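Structural protein VP1 (Trichodysplasia spinulosa-associated polyomavirus, PDB 4U60) forms the pentameric building block of the viral capsid and binds sialylated glycans such as the GM1 oligosaccharide, probably for attachment to host cells. Local coordinates at residues K40-G44 with Y45-V49. Numbering follows the deposited sequence.
Sequences KDNYG and YSEKV
The carbonyl O of N42 accepts a hydrogen bond from the backbone N of Y45 at 3.0 Å, closing a type II β turn from N42 to Y45. The bond is bent at the hydrogen, and its donor comes in 34° off the carbonyl plane. G44 takes the third position of this turn with a positive phi of 82°, where a side chain would be jammed against the carbonyl O of Y43. N42 holds the same position in a preceding type II turn, K40 to Y43, closed by Y43 N and K40 O at 3.3 Å; its positive phi is one that asparagine tolerates better than most residues with a side chain. Two turns thus overlap at N42 and Y43.

The Y45 ring lies back along the second turn, its CD1 3.5 Å from Y43 O. CG sits anti to the carbonyl carbon, which turns the ring edge toward the carbonyl oxygens of N42 and Y43. Its pi system meets R263, while the hydroxyl hydrogen-bonds G147 O of a second subunit. E47 bends at chi2, bringing OE1 to 4.0 Å from N42 ND2, too long for a hydrogen bond; amide and carboxylate planes stand 58° apart. N42 OD1 instead bonds a glycerol, probably from the crystallisation liquor. S46 OG donates to E47 O at 2.7 Å and accepts from Y262 N, so serine ties the loop to strand 260-279.

D41 forms a salt bridge with R150 of the second subunit, placing these overlapping type II turns, in the long loop between strands 12-29 and 69-74 of the jelly-roll, at a subunit interface of the VP1 pentamer.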
loop_
_atom_site.group_PDB
_atom_site.type_symbol
_atom_site.label_atom_id
_atom_site.label_comp_id
_atom_site.label_asym_id
_atom_site.label_seq_id
_atom_site.Cartn_x
_atom_site.Cartn_y
_atom_site.Cartn_z
ATOM N N LYS C 40 -6.043 -24.846 29.170
ATOM C CA LYS C 40 -5.303 -23.983 30.078
ATOM C C LYS C 40 -5.466 -22.506 29.750
ATOM O O LYS C 40 -5.724 -22.127 28.594
ATOM C CB LYS C 40 -3.829 -24.385 30.087
ATOM C CG LYS C 40 -3.579 -25.709 30.783
ATOM C CD LYS C 40 -2.094 -25.938 30.976
ATOM C CE LYS C 40 -1.831 -27.112 31.890
ATOM N NZ LYS C 40 -0.362 -27.374 31.988
ATOM N N ASP C 41 -5.305 -21.659 30.768
ATOM C CA ASP C 41 -5.365 -20.229 30.554
ATOM C C ASP C 41 -4.251 -19.941 29.550
ATOM O O ASP C 41 -3.353 -20.770 29.332
ATOM C CB ASP C 41 -5.154 -19.415 31.842
ATOM C CG ASP C 41 -6.182 -19.722 32.925
ATOM O OD1 ASP C 41 -7.216 -20.343 32.637
ATOM O OD2 ASP C 41 -5.937 -19.321 34.080
ATOM N N ASN C 42 -4.307 -18.799 28.904
ATOM C CA ASN C 42 -3.253 -18.453 27.925
ATOM C C ASN C 42 -3.260 -19.271 26.624
ATOM O O ASN C 42 -2.382 -19.097 25.803
ATOM C CB ASN C 42 -1.819 -18.580 28.487
ATOM C CG ASN C 42 -1.449 -17.496 29.472
ATOM O OD1 ASN C 42 -2.185 -16.533 29.679
ATOM N ND2 ASN C 42 -0.273 -17.655 30.095
ATOM N N TYR C 43 -4.233 -20.151 26.426
ATOM C CA TYR C 43 -4.337 -20.872 25.159
ATOM C C TYR C 43 -4.451 -19.885 24.008
ATOM O O TYR C 43 -5.174 -18.890 24.088
ATOM C CB TYR C 43 -5.558 -21.762 25.154
ATOM C CG TYR C 43 -5.786 -22.549 23.888
ATOM C CD1 TYR C 43 -4.827 -23.432 23.418
ATOM C CD2 TYR C 43 -6.996 -22.470 23.198
ATOM C CE1 TYR C 43 -5.060 -24.205 22.291
ATOM C CE2 TYR C 43 -7.222 -23.238 22.070
ATOM C CZ TYR C 43 -6.257 -24.110 21.635
ATOM O OH TYR C 43 -6.442 -24.913 20.524
ATOM N N GLY C 44 -3.753 -20.178 22.934
ATOM C CA GLY C 44 -3.705 -19.281 21.782
ATOM C C GLY C 44 -2.729 -18.141 21.896
ATOM O O GLY C 44 -2.726 -17.260 21.035
ATOM N N TYR C 45 -1.940 -18.142 22.961
ATOM C CA TYR C 45 -0.888 -17.170 23.201
ATOM C C TYR C 45 0.380 -17.931 23.544
ATOM O O TYR C 45 0.319 -19.086 23.986
ATOM C CB TYR C 45 -1.190 -16.250 24.374
ATOM C CG TYR C 45 -2.382 -15.300 24.245
ATOM C CD1 TYR C 45 -3.681 -15.730 24.483
ATOM C CD2 TYR C 45 -2.187 -13.954 23.957
ATOM C CE1 TYR C 45 -4.767 -14.858 24.403
ATOM C CE2 TYR C 45 -3.250 -13.074 23.866
ATOM C CZ TYR C 45 -4.540 -13.517 24.075
ATOM O OH TYR C 45 -5.600 -12.649 24.035
ATOM N N SER C 46 1.534 -17.284 23.401
ATOM C CA SER C 46 2.752 -17.833 23.987
ATOM C C SER C 46 2.788 -17.537 25.486
ATOM O O SER C 46 1.998 -16.736 26.029
ATOM C CB SER C 46 3.980 -17.222 23.327
ATOM O OG SER C 46 4.155 -15.883 23.734
ATOM N N GLU C 47 3.709 -18.208 26.175
ATOM C CA GLU C 47 4.133 -17.773 27.481
ATOM C C GLU C 47 4.850 -16.433 27.321
ATOM O O GLU C 47 5.224 -16.040 26.186
ATOM C CB GLU C 47 5.073 -18.800 28.109
ATOM C CG GLU C 47 4.427 -20.160 28.325
ATOM C CD GLU C 47 3.270 -20.136 29.299
ATOM O OE1 GLU C 47 3.310 -19.376 30.295
ATOM O OE2 GLU C 47 2.344 -20.951 29.133
ATOM N N LYS C 48 5.063 -15.744 28.436
ATOM C CA LYS C 48 5.780 -14.458 28.404
ATOM C C LYS C 48 7.123 -14.564 27.695
ATOM O O LYS C 48 7.932 -15.461 27.978
ATOM C CB LYS C 48 5.984 -13.908 29.816
ATOM C CG LYS C 48 4.696 -13.427 30.452
ATOM C CD LYS C 48 4.862 -13.065 31.910
ATOM C CE LYS C 48 3.502 -12.907 32.579
ATOM N NZ LYS C 48 3.628 -12.662 34.020
ATOM N N VAL C 49 7.382 -13.622 26.796
ATOM C CA VAL C 49 8.662 -13.534 26.127
ATOM C C VAL C 49 9.761 -13.118 27.105
ATOM O O VAL C 49 9.562 -12.247 27.958
ATOM C CB VAL C 49 8.563 -12.536 24.942
ATOM C CG1 VAL C 49 9.923 -12.258 24.342
ATOM C CG2 VAL C 49 7.610 -13.078 23.883
#